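Side-chain contacts in protein GLB-12 (Caenorhabditis elegans, PDB 4BJA), which binds heme and is probably a redox-signalling globin needed for reproduction in the worm: residues L94-Y97 with E98-Q102; G115-Q118 with L119-T123. The protein carries 1 engineered substitution. All coordinates share one frame; numbering follows the deposited sequence.

Interaction 1. Residues L94-Y97 with E98-Q102; sequences LRFY and EFMEQ. With HEM (protoporphyrin IX containing Fe), chain B.
Phe-96 and Met-100, one helical turn apart, lie side by side and point the same way, and their pairing illustrates how i to i+4 neighbours can back a heme-contacting ring. CE1 of the Phe-96 ring meets CG of Met-100 at 3.7 Å, and in one of the two conformers of Met-100 SD comes to 5.2 Å from the ring centroid, an oblique Met-aromatic contact that the other may not keep. The heme methyl CMB is shared between two rings: it lies 3.6 Å from CE2 of Phe-96, and it sits over one face of Phe-99, offset toward the rim near CE1. With CG of Phe-99 anti to the backbone N (chi1 167°), the ring is carried beside the porphyrin edge. Arg-95 extends from CG to NE along the heme, its CD 3.5 Å from the propionate carbon CAA, and CBD of the second propionate covers one face of the guanidinium. Cut back to an alanine, this position would probably leave both propionate arms without their apolar flank and freer to turn. On the outer side, Tyr-97 and Glu-101 run alongside each other, ring and carboxylate planes 22° apart; the carboxylate is held by a salt bridge to Arg-41 and a hydrogen bond from Trp-44. Four backbone bonds, such as Glu-98 N to Leu-94 O at 2.9 Å, keep the turns regular. Within the globin, this part of helix 87-108 sends Phe-99 onto helix 113-126, Phe-96 and Tyr-97 onto helix 50-65, and Met-100 onto helix 185-214, with Tyr-97 and Met-100 also reaching Trp-44 of helix 34-46.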
ATOM      1  N   LEU A  94      11.746   0.138 -23.712  1.00 20.74           N
ATOM      2  CA  LEU A  94      10.643  -0.603 -24.292  1.00 21.49           C
ATOM      3  C   LEU A  94       9.827  -1.301 -23.175  1.00 20.99           C
ATOM      4  O   LEU A  94       8.585  -1.232 -23.160  1.00 22.25           O
ATOM      5  CB  LEU A  94      11.210  -1.668 -25.232  1.00 23.35           C
ATOM      6  CG  LEU A  94      10.160  -2.681 -25.703  1.00 28.21           C
ATOM      7  CD1 LEU A  94       9.283  -1.958 -26.692  1.00 32.08           C
ATOM      8  CD2 LEU A  94      10.848  -3.923 -26.282  1.00 33.11           C
ATOM      9  N   ARG A  95      10.520  -1.953 -22.255  1.00 20.20           N
ATOM     10  CA  ARG A  95       9.861  -2.760 -21.192  1.00 21.28           C
ATOM     11  C   ARG A  95       9.060  -1.866 -20.264  1.00 19.95           C
ATOM     12  O   ARG A  95       7.928  -2.211 -19.862  1.00 20.64           O
ATOM     13  CB  ARG A  95      10.878  -3.579 -20.380  1.00 22.77           C
ATOM     14  CG  ARG A  95      11.507  -4.753 -21.194  1.00 25.53           C
ATOM     15  CD  ARG A  95      12.838  -5.182 -20.585  1.00 31.00           C
ATOM     16  NE  ARG A  95      13.357  -6.493 -21.043  1.00 33.97           N
ATOM     17  CZ  ARG A  95      13.992  -6.696 -22.197  1.00 35.48           C
ATOM     18  NH1 ARG A  95      14.159  -5.693 -23.059  1.00 34.33           N
ATOM     19  NH2 ARG A  95      14.441  -7.910 -22.507  1.00 36.55           N
ATOM     20  N   PHE A  96       9.637  -0.711 -19.916  1.00 18.82           N
ATOM     21  CA  PHE A  96       8.989   0.233 -18.998  1.00 16.91           C
ATOM     22  C   PHE A  96       7.790   0.854 -19.689  1.00 17.28           C
ATOM     23  O   PHE A  96       6.707   0.918 -19.123  1.00 18.01           O
ATOM     24  CB  PHE A  96      10.009   1.317 -18.582  1.00 17.68           C
ATOM     25  CG  PHE A  96       9.485   2.259 -17.565  1.00 17.02           C
ATOM     26  CD1 PHE A  96       8.663   3.303 -17.943  1.00 18.33           C
ATOM     27  CD2 PHE A  96       9.854   2.117 -16.237  1.00 18.89           C
ATOM     28  CE1 PHE A  96       8.144   4.186 -16.984  1.00 20.96           C
ATOM     29  CE2 PHE A  96       9.340   2.997 -15.245  1.00 18.79           C
ATOM     30  CZ  PHE A  96       8.492   4.043 -15.653  1.00 17.42           C
ATOM     31  N   TYR A  97       7.941   1.247 -20.954  1.00 18.92           N
ATOM     32  CA  TYR A  97       6.801   1.728 -21.718  1.00 18.71           C
ATOM     33  C   TYR A  97       5.662   0.672 -21.774  1.00 19.88           C
ATOM     34  O   TYR A  97       4.486   0.998 -21.507  1.00 19.40           O
ATOM     35  CB  TYR A  97       7.236   2.152 -23.135  1.00 19.96           C
ATOM     36  CG  TYR A  97       6.054   2.212 -24.058  1.00 20.24           C
ATOM     37  CD1 TYR A  97       5.153   3.282 -24.005  1.00 21.29           C
ATOM     38  CD2 TYR A  97       5.797   1.159 -24.951  1.00 23.93           C
ATOM     39  CE1 TYR A  97       3.989   3.296 -24.822  1.00 26.62           C
ATOM     40  CE2 TYR A  97       4.660   1.192 -25.773  1.00 27.76           C
ATOM     41  CZ  TYR A  97       3.772   2.256 -25.690  1.00 26.94           C
ATOM     42  OH  TYR A  97       2.644   2.285 -26.494  1.00 32.82           O
ATOM     43  N   GLU A  98       6.013  -0.576 -22.084  1.00 20.45           N
ATOM     44  CA  GLU A  98       4.980  -1.657 -22.187  1.00 21.03           C
ATOM     45  C   GLU A  98       4.302  -1.886 -20.842  1.00 21.09           C
ATOM     46  O   GLU A  98       3.089  -2.134 -20.779  1.00 21.54           O
ATOM     47  CB  GLU A  98       5.592  -2.971 -22.675  1.00 23.83           C
ATOM     48  CG  GLU A  98       6.082  -2.924 -24.129  1.00 28.27           C
ATOM     49  CD  GLU A  98       6.867  -4.165 -24.534  1.00 34.22           C
ATOM     50  OE1 GLU A  98       7.519  -4.803 -23.664  1.00 35.69           O
ATOM     51  OE2 GLU A  98       6.856  -4.487 -25.747  1.00 39.99           O
ATOM     52  N   PHE A  99       5.083  -1.815 -19.774  1.00 19.55           N
ATOM     53  CA  PHE A  99       4.549  -1.975 -18.407  1.00 18.34           C
ATOM     54  C   PHE A  99       3.544  -0.879 -18.102  1.00 18.65           C
ATOM     55  O   PHE A  99       2.475  -1.180 -17.557  1.00 19.37           O
ATOM     56  CB  PHE A  99       5.735  -1.935 -17.437  1.00 18.24           C
ATOM     57  CG  PHE A  99       5.377  -1.777 -15.985  1.00 16.44           C
ATOM     58  CD1 PHE A  99       5.244  -0.511 -15.404  1.00 18.34           C
ATOM     59  CD2 PHE A  99       5.287  -2.908 -15.171  1.00 17.80           C
ATOM     60  CE1 PHE A  99       4.974  -0.381 -14.047  1.00 21.43           C
ATOM     61  CE2 PHE A  99       5.052  -2.781 -13.806  1.00 19.80           C
ATOM     62  CZ  PHE A  99       4.869  -1.517 -13.244  1.00 18.89           C
ATOM     63  N   MET A 100       3.864   0.380 -18.427  1.00 18.08           N
ATOM     64  CA  MET A 100       2.920   1.478 -18.199  0.50 18.54           C
ATOM     65  C   MET A 100       1.681   1.399 -19.101  1.00 19.22           C
ATOM     66  O   MET A 100       0.585   1.732 -18.687  1.00 18.79           O
ATOM     67  CB  MET A 100       3.636   2.833 -18.357  0.50 18.71           C
ATOM     68  CG  MET A 100       4.665   3.058 -17.230  0.50 19.56           C
ATOM     69  SD  MET A 100       3.831   3.236 -15.645  0.50 23.05           S
ATOM     70  CE  MET A 100       2.357   4.040 -16.303  0.50 10.61           C
ATOM     71  N   GLU A 101       1.878   0.956 -20.341  1.00 19.59           N
ATOM     72  CA  GLU A 101       0.789   0.791 -21.298  1.00 20.28           C
ATOM     73  C   GLU A 101      -0.204  -0.242 -20.733  1.00 20.01           C
ATOM     74  O   GLU A 101      -1.412  -0.031 -20.696  1.00 21.21           O
ATOM     75  CB  GLU A 101       1.343   0.280 -22.626  1.00 20.63           C
ATOM     76  CG  GLU A 101       0.278  -0.144 -23.638  1.00 24.09           C
ATOM     77  CD  GLU A 101      -0.701   0.971 -24.060  1.00 26.91           C
ATOM     78  OE1 GLU A 101      -0.516   2.196 -23.791  1.00 25.75           O
ATOM     79  OE2 GLU A 101      -1.700   0.610 -24.723  1.00 31.11           O
ATOM     80  N   GLN A 102       0.332  -1.360 -20.297  1.00 19.70           N
ATOM     81  CA  GLN A 102      -0.524  -2.470 -19.824  1.00 20.40           C
ATOM     82  C   GLN A 102      -1.189  -2.074 -18.523  1.00 19.44           C
ATOM     83  O   GLN A 102      -2.401  -2.340 -18.287  1.00 19.72           O
ATOM     84  CB  GLN A 102       0.355  -3.651 -19.482  1.00 21.99           C
ATOM     85  CG  GLN A 102       1.025  -4.431 -20.557  1.00 30.03           C
ATOM     86  CD  GLN A 102       1.844  -5.544 -19.878  1.00 39.00           C
ATOM     87  OE1 GLN A 102       3.061  -5.413 -19.657  1.00 41.39           O
ATOM     88  NE2 GLN A 102       1.145  -6.588 -19.437  1.00 42.69           N
TER
HETATM   89  CHA HEM B 300      13.717  -5.410 -16.540  1.00 22.43           C
HETATM   90  CHB HEM B 300      10.258  -2.217 -15.402  1.00 19.73           C
HETATM   91  CHC HEM B 300      13.311   0.048 -12.459  1.00 21.99           C
HETATM   92  CHD HEM B 300      16.923  -2.623 -14.195  1.00 24.43           C
HETATM   93  C1A HEM B 300      12.527  -4.776 -16.433  1.00 21.29           C
HETATM   94  C2A HEM B 300      11.278  -5.230 -17.019  1.00 23.13           C
HETATM   95  C3A HEM B 300      10.343  -4.323 -16.687  1.00 21.16           C
HETATM   96  C4A HEM B 300      10.969  -3.283 -15.901  1.00 20.31           C
HETATM   97  CMA HEM B 300       8.836  -4.303 -17.061  1.00 22.28           C
HETATM   98  CAA HEM B 300      11.113  -6.548 -17.846  1.00 25.64           C
HETATM   99  CBA HEM B 300      10.145  -7.520 -17.156  1.00 31.78           C
HETATM  100  CGA HEM B 300      10.728  -7.873 -15.861  1.00 34.81           C
HETATM  101  O1A HEM B 300      11.940  -8.228 -15.826  1.00 36.50           O
HETATM  102  O2A HEM B 300       9.967  -7.742 -14.866  1.00 38.51           O
HETATM  103  C1B HEM B 300      10.801  -1.389 -14.465  1.00 19.89           C
HETATM  104  C2B HEM B 300      10.050  -0.407 -13.693  1.00 19.75           C
HETATM  105  C3B HEM B 300      10.879   0.199 -12.891  1.00 20.68           C
HETATM  106  C4B HEM B 300      12.192  -0.349 -13.119  1.00 20.62           C
HETATM  107  CMB HEM B 300       8.536  -0.167 -13.806  1.00 23.26           C
HETATM  108  CAB HEM B 300      10.466   1.290 -11.867  1.00 25.72           C
HETATM  109  CBB HEM B 300      11.371   2.123 -11.416  1.00 30.67           C
HETATM  110  C1C HEM B 300      14.540  -0.482 -12.660  1.00 21.34           C
HETATM  111  C2C HEM B 300      15.748  -0.051 -12.003  1.00 24.51           C
HETATM  112  C3C HEM B 300      16.743  -0.787 -12.466  1.00 23.82           C
HETATM  113  C4C HEM B 300      16.218  -1.691 -13.466  1.00 24.39           C
HETATM  114  CMC HEM B 300      15.814   1.050 -10.918  1.00 27.10           C
HETATM  115  CAC HEM B 300      18.217  -0.645 -12.020  1.00 27.40           C
HETATM  116  CBC HEM B 300      18.988  -1.711 -12.141  1.00 30.12           C
HETATM  117  C1D HEM B 300      16.404  -3.547 -15.031  1.00 25.14           C
HETATM  118  C2D HEM B 300      17.173  -4.399 -15.888  1.00 26.50           C
HETATM  119  C3D HEM B 300      16.180  -5.260 -16.601  1.00 27.76           C
HETATM  120  C4D HEM B 300      14.894  -4.854 -16.110  1.00 24.34           C
HETATM  121  CMD HEM B 300      18.707  -4.454 -16.069  1.00 29.49           C
HETATM  122  CAD HEM B 300      16.476  -6.331 -17.668  1.00 29.10           C
HETATM  123  CBD HEM B 300      16.161  -5.688 -19.028  1.00 31.51           C
HETATM  124  CGD HEM B 300      17.113  -4.574 -19.457  1.00 31.90           C
HETATM  125  O1D HEM B 300      18.270  -4.492 -18.992  1.00 33.55           O
HETATM  126  O2D HEM B 300      16.697  -3.770 -20.303  1.00 33.39           O
HETATM  127  NA  HEM B 300      12.315  -3.567 -15.760  1.00 19.89           N
HETATM  128  NB  HEM B 300      12.142  -1.340 -14.094  1.00 20.61           N
HETATM  129  NC  HEM B 300      14.876  -1.485 -13.545  1.00 22.78           N
HETATM  130  ND  HEM B 300      15.045  -3.836 -15.197  1.00 24.15           N
HETATM  131 FE   HEM B 300      13.594  -2.566 -14.679  1.00 19.74          FE

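Interaction 2. Residues G115-Q118 with L119-T123. With HEM (protoporphyrin IX containing Fe), chain B; SO4 (sulfate ion), chain C.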
ATOM      1  N   GLY A 115      -5.109  -7.965 -12.039  1.00 18.62           N
ATOM      2  CA  GLY A 115      -3.968  -8.099 -12.954  1.00 18.43           C
ATOM      3  C   GLY A 115      -3.014  -6.916 -12.823  1.00 18.76           C
ATOM      4  O   GLY A 115      -1.822  -7.074 -12.949  1.00 19.78           O
ATOM      5  N   ALA A 116      -3.545  -5.740 -12.530  1.00 18.62           N
ATOM      6  CA  ALA A 116      -2.686  -4.535 -12.382  1.00 18.46           C
ATOM      7  C   ALA A 116      -1.784  -4.724 -11.171  1.00 17.47           C
ATOM      8  O   ALA A 116      -0.549  -4.540 -11.253  1.00 16.86           O
ATOM      9  CB  ALA A 116      -3.522  -3.315 -12.221  1.00 19.21           C
ATOM     10  N   TRP A 117      -2.368  -5.093 -10.034  1.00 16.79           N
ATOM     11  CA  TRP A 117      -1.550  -5.305  -8.833  1.00 15.64           C
ATOM     12  C   TRP A 117      -0.560  -6.443  -9.023  1.00 16.23           C
ATOM     13  O   TRP A 117       0.630  -6.356  -8.639  1.00 16.54           O
ATOM     14  CB  TRP A 117      -2.502  -5.513  -7.634  1.00 16.78           C
ATOM     15  CG  TRP A 117      -1.858  -5.439  -6.297  1.00 17.28           C
ATOM     16  CD1 TRP A 117      -0.679  -4.778  -5.934  1.00 18.48           C
ATOM     17  CD2 TRP A 117      -2.393  -5.990  -5.103  1.00 18.24           C
ATOM     18  NE1 TRP A 117      -0.473  -4.928  -4.572  1.00 17.15           N
ATOM     19  CE2 TRP A 117      -1.501  -5.680  -4.049  1.00 18.53           C
ATOM     20  CE3 TRP A 117      -3.549  -6.740  -4.825  1.00 18.33           C
ATOM     21  CZ2 TRP A 117      -1.741  -6.073  -2.719  1.00 19.85           C
ATOM     22  CZ3 TRP A 117      -3.778  -7.141  -3.487  1.00 19.82           C
ATOM     23  CH2 TRP A 117      -2.876  -6.801  -2.466  1.00 20.94           C
ATOM     24  N   GLN A 118      -1.032  -7.540  -9.628  1.00 15.91           N
ATOM     25  CA  GLN A 118      -0.146  -8.682  -9.862  1.00 17.42           C
ATOM     26  C   GLN A 118       1.066  -8.301 -10.743  1.00 17.26           C
ATOM     27  O   GLN A 118       2.186  -8.755 -10.488  1.00 19.09           O
ATOM     28  CB  GLN A 118      -0.879  -9.823 -10.553  1.00 18.23           C
ATOM     29  CG  GLN A 118      -1.845 -10.591  -9.604  1.00 19.99           C
ATOM     30  CD  GLN A 118      -2.726 -11.568 -10.385  1.00 24.10           C
ATOM     31  OE1 GLN A 118      -2.894 -11.438 -11.599  1.00 25.88           O
ATOM     32  NE2 GLN A 118      -3.289 -12.534  -9.692  1.00 25.51           N
ATOM     33  N   LEU A 119       0.805  -7.521 -11.784  1.00 17.17           N
ATOM     34  CA  LEU A 119       1.867  -7.035 -12.708  1.00 17.13           C
ATOM     35  C   LEU A 119       2.917  -6.261 -11.921  1.00 17.61           C
ATOM     36  O   LEU A 119       4.134  -6.500 -12.065  1.00 17.83           O
ATOM     37  CB  LEU A 119       1.263  -6.183 -13.830  1.00 17.78           C
ATOM     38  CG  LEU A 119       2.316  -5.489 -14.749  1.00 21.07           C
ATOM     39  CD1 LEU A 119       3.205  -6.497 -15.477  1.00 23.92           C
ATOM     40  CD2 LEU A 119       1.641  -4.586 -15.761  1.00 24.18           C
ATOM     41  N   VAL A 120       2.460  -5.374 -11.062  1.00 16.21           N
ATOM     42  CA  VAL A 120       3.445  -4.526 -10.345  1.00 17.42           C
ATOM     43  C   VAL A 120       4.275  -5.362  -9.366  1.00 17.33           C
ATOM     44  O   VAL A 120       5.501  -5.253  -9.321  1.00 17.97           O
ATOM     45  CB  VAL A 120       2.746  -3.362  -9.636  1.00 16.68           C
ATOM     46  CG1 VAL A 120       3.756  -2.564  -8.806  1.00 18.48           C
ATOM     47  CG2 VAL A 120       1.996  -2.471 -10.631  1.00 18.03           C
ATOM     48  N   ARG A 121       3.635  -6.259  -8.614  1.00 17.17           N
ATOM     49  CA  ARG A 121       4.388  -7.056  -7.669  1.00 18.01           C
ATOM     50  C   ARG A 121       5.310  -8.059  -8.382  1.00 18.44           C
ATOM     51  O   ARG A 121       6.416  -8.284  -7.919  1.00 19.65           O
ATOM     52  CB  ARG A 121       3.429  -7.704  -6.666  1.00 19.88           C
ATOM     53  CG  ARG A 121       2.780  -6.619  -5.795  1.00 21.47           C
ATOM     54  CD  ARG A 121       2.203  -7.100  -4.514  1.00 25.73           C
ATOM     55  NE  ARG A 121       3.169  -7.686  -3.593  1.00 25.35           N
ATOM     56  CZ  ARG A 121       3.600  -7.138  -2.451  1.00 24.25           C
ATOM     57  NH1 ARG A 121       3.246  -5.908  -2.059  1.00 24.82           N
ATOM     58  NH2 ARG A 121       4.412  -7.848  -1.692  1.00 25.81           N
ATOM     59  N   LYS A 122       4.887  -8.615  -9.512  1.00 17.99           N
ATOM     60  CA  LYS A 122       5.693  -9.580 -10.261  1.00 19.53           C
ATOM     61  C   LYS A 122       6.937  -8.880 -10.789  1.00 19.83           C
ATOM     62  O   LYS A 122       8.041  -9.474 -10.841  1.00 20.55           O
ATOM     63  CB  LYS A 122       4.908 -10.166 -11.461  1.00 19.84           C
ATOM     64  CG  LYS A 122       5.770 -11.133 -12.261  1.00 22.07           C
ATOM     65  CD  LYS A 122       4.994 -11.892 -13.315  1.00 25.49           C
ATOM     66  CE  LYS A 122       5.934 -12.915 -14.035  1.00 28.38           C
ATOM     67  NZ  LYS A 122       5.203 -13.752 -14.995  1.00 30.02           N
ATOM     68  N   THR A 123       6.738  -7.637 -11.210  1.00 19.38           N
ATOM     69  CA  THR A 123       7.859  -6.844 -11.776  1.00 19.77           C
ATOM     70  C   THR A 123       8.836  -6.524 -10.658  1.00 19.78           C
ATOM     71  O   THR A 123      10.059  -6.641 -10.831  1.00 20.32           O
ATOM     72  CB  THR A 123       7.305  -5.600 -12.482  1.00 20.00           C
ATOM     73  OG1 THR A 123       6.396  -6.021 -13.509  1.00 21.59           O
ATOM     74  CG2 THR A 123       8.399  -4.737 -13.153  1.00 18.54           C
TER
HETATM   75  CHA HEM B 300      13.717  -5.410 -16.540  1.00 22.43           C
HETATM   76  CHB HEM B 300      10.258  -2.217 -15.402  1.00 19.73           C
HETATM   77  CHC HEM B 300      13.311   0.048 -12.459  1.00 21.99           C
HETATM   78  CHD HEM B 300      16.923  -2.623 -14.195  1.00 24.43           C
HETATM   79  C1A HEM B 300      12.527  -4.776 -16.433  1.00 21.29           C
HETATM   80  C2A HEM B 300      11.278  -5.230 -17.019  1.00 23.13           C
HETATM   81  C3A HEM B 300      10.343  -4.323 -16.687  1.00 21.16           C
HETATM   82  C4A HEM B 300      10.969  -3.283 -15.901  1.00 20.31           C
HETATM   83  CMA HEM B 300       8.836  -4.303 -17.061  1.00 22.28           C
HETATM   84  CAA HEM B 300      11.113  -6.548 -17.846  1.00 25.64           C
HETATM   85  CBA HEM B 300      10.145  -7.520 -17.156  1.00 31.78           C
HETATM   86  CGA HEM B 300      10.728  -7.873 -15.861  1.00 34.81           C
HETATM   87  O1A HEM B 300      11.940  -8.228 -15.826  1.00 36.50           O
HETATM   88  O2A HEM B 300       9.967  -7.742 -14.866  1.00 38.51           O
HETATM   89  C1B HEM B 300      10.801  -1.389 -14.465  1.00 19.89           C
HETATM   90  C2B HEM B 300      10.050  -0.407 -13.693  1.00 19.75           C
HETATM   91  C3B HEM B 300      10.879   0.199 -12.891  1.00 20.68           C
HETATM   92  C4B HEM B 300      12.192  -0.349 -13.119  1.00 20.62           C
HETATM   93  CMB HEM B 300       8.536  -0.167 -13.806  1.00 23.26           C
HETATM   94  CAB HEM B 300      10.466   1.290 -11.867  1.00 25.72           C
HETATM   95  CBB HEM B 300      11.371   2.123 -11.416  1.00 30.67           C
HETATM   96  C1C HEM B 300      14.540  -0.482 -12.660  1.00 21.34           C
HETATM   97  C2C HEM B 300      15.748  -0.051 -12.003  1.00 24.51           C
HETATM   98  C3C HEM B 300      16.743  -0.787 -12.466  1.00 23.82           C
HETATM   99  C4C HEM B 300      16.218  -1.691 -13.466  1.00 24.39           C
HETATM  100  CMC HEM B 300      15.814   1.050 -10.918  1.00 27.10           C
HETATM  101  CAC HEM B 300      18.217  -0.645 -12.020  1.00 27.40           C
HETATM  102  CBC HEM B 300      18.988  -1.711 -12.141  1.00 30.12           C
HETATM  103  C1D HEM B 300      16.404  -3.547 -15.031  1.00 25.14           C
HETATM  104  C2D HEM B 300      17.173  -4.399 -15.888  1.00 26.50           C
HETATM  105  C3D HEM B 300      16.180  -5.260 -16.601  1.00 27.76           C
HETATM  106  C4D HEM B 300      14.894  -4.854 -16.110  1.00 24.34           C
HETATM  107  CMD HEM B 300      18.707  -4.454 -16.069  1.00 29.49           C
HETATM  108  CAD HEM B 300      16.476  -6.331 -17.668  1.00 29.10           C
HETATM  109  CBD HEM B 300      16.161  -5.688 -19.028  1.00 31.51           C
HETATM  110  CGD HEM B 300      17.113  -4.574 -19.457  1.00 31.90           C
HETATM  111  O1D HEM B 300      18.270  -4.492 -18.992  1.00 33.55           O
HETATM  112  O2D HEM B 300      16.697  -3.770 -20.303  1.00 33.39           O
HETATM  113  NA  HEM B 300      12.315  -3.567 -15.760  1.00 19.89           N
HETATM  114  NB  HEM B 300      12.142  -1.340 -14.094  1.00 20.61           N
HETATM  115  NC  HEM B 300      14.876  -1.485 -13.545  1.00 22.78           N
HETATM  116  ND  HEM B 300      15.045  -3.836 -15.197  1.00 24.15           N
HETATM  117 FE   HEM B 300      13.594  -2.566 -14.679  1.00 19.74          FE
HETATM  118  S   SO4 C1216       4.064 -10.970  -3.408  1.00 47.18           S
HETATM  119  O1  SO4 C1216       4.444 -10.651  -2.027  1.00 48.04           O
HETATM  120  O2  SO4 C1216       4.905 -10.155  -4.269  1.00 46.71           O
HETATM  121  O3  SO4 C1216       4.276 -12.381  -3.663  1.00 48.33           O
HETATM  122  O4  SO4 C1216       2.648 -10.657  -3.667  1.00 46.98           O
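Trp-117 and Arg-121 show how an aromatic ring and a charged chain one turn later can share a helix face. They lie side by side, CD of the arginine 3.4 Å from NE1 of the indole in an oblique approach, with ring and guanidinium planes 81° apart, so this is no stack. A bend at chi3 (62°) turns the guanidinium edge to a sulfate ion, probably from the crystallisation liquor. There NH2 donates to O1 at 2.8 Å and NE to O2 at 3.1 Å, with a weak bond from NE to O4. Beneath them, Arg-121 N bonds to Trp-117 O at 3.0 Å, its N-H...O angle of 170° nearly straight. Leu-119 O accepts twice, from Thr-123 N and, at 2.7 Å, from Thr-123 OG1, the two donors arriving from opposite faces of its plane. This satisfies the hydroxyl within the helix and fixes the threonine's rotation, leaving CG2 to face the heme, 3.8 Å from the propionate oxygen O2A. Farther out, Gln-202 OE1 accepts from both Trp-117 NE1 and Arg-121 NH1, tying the pair to helix 185-214, and Arg-125 also binds the sulfate. One turn beyond, Thr-123 O accepts a hydrogen bond from ND1 of His-127, an axial ligand of the iron. Such a backbone carbonyl holding the imidazole of an iron ligand is familiar from the proximal side of globin heme pockets.

In the fold
Interactions 1 and 2 lie in series on consecutive helices, 87-108 and 113-126, their centres about 12 Å apart, and both reach the heme. They meet directly where Phe-99 packs against Leu-119, Val-120 and Thr-123, with CE2 of Phe-99 3.5 Å from OG1 of Thr-123. Each is partly buried. Interaction 1 lies nearer the centre of the chain, and its buried side is aromatic, with Phe-96 and Phe-99 against the porphyrin rim and Met-100 turned to helix 185-214; Arg-95 follows the propionates, while Glu-101 pairs with Arg-41. Interaction 2 touches the cofactor through Thr-123, and its charged chemistry centres on Arg-121, which reaches the sulfate and, by a long, weak ion pair, Asp-205 of the second subunit.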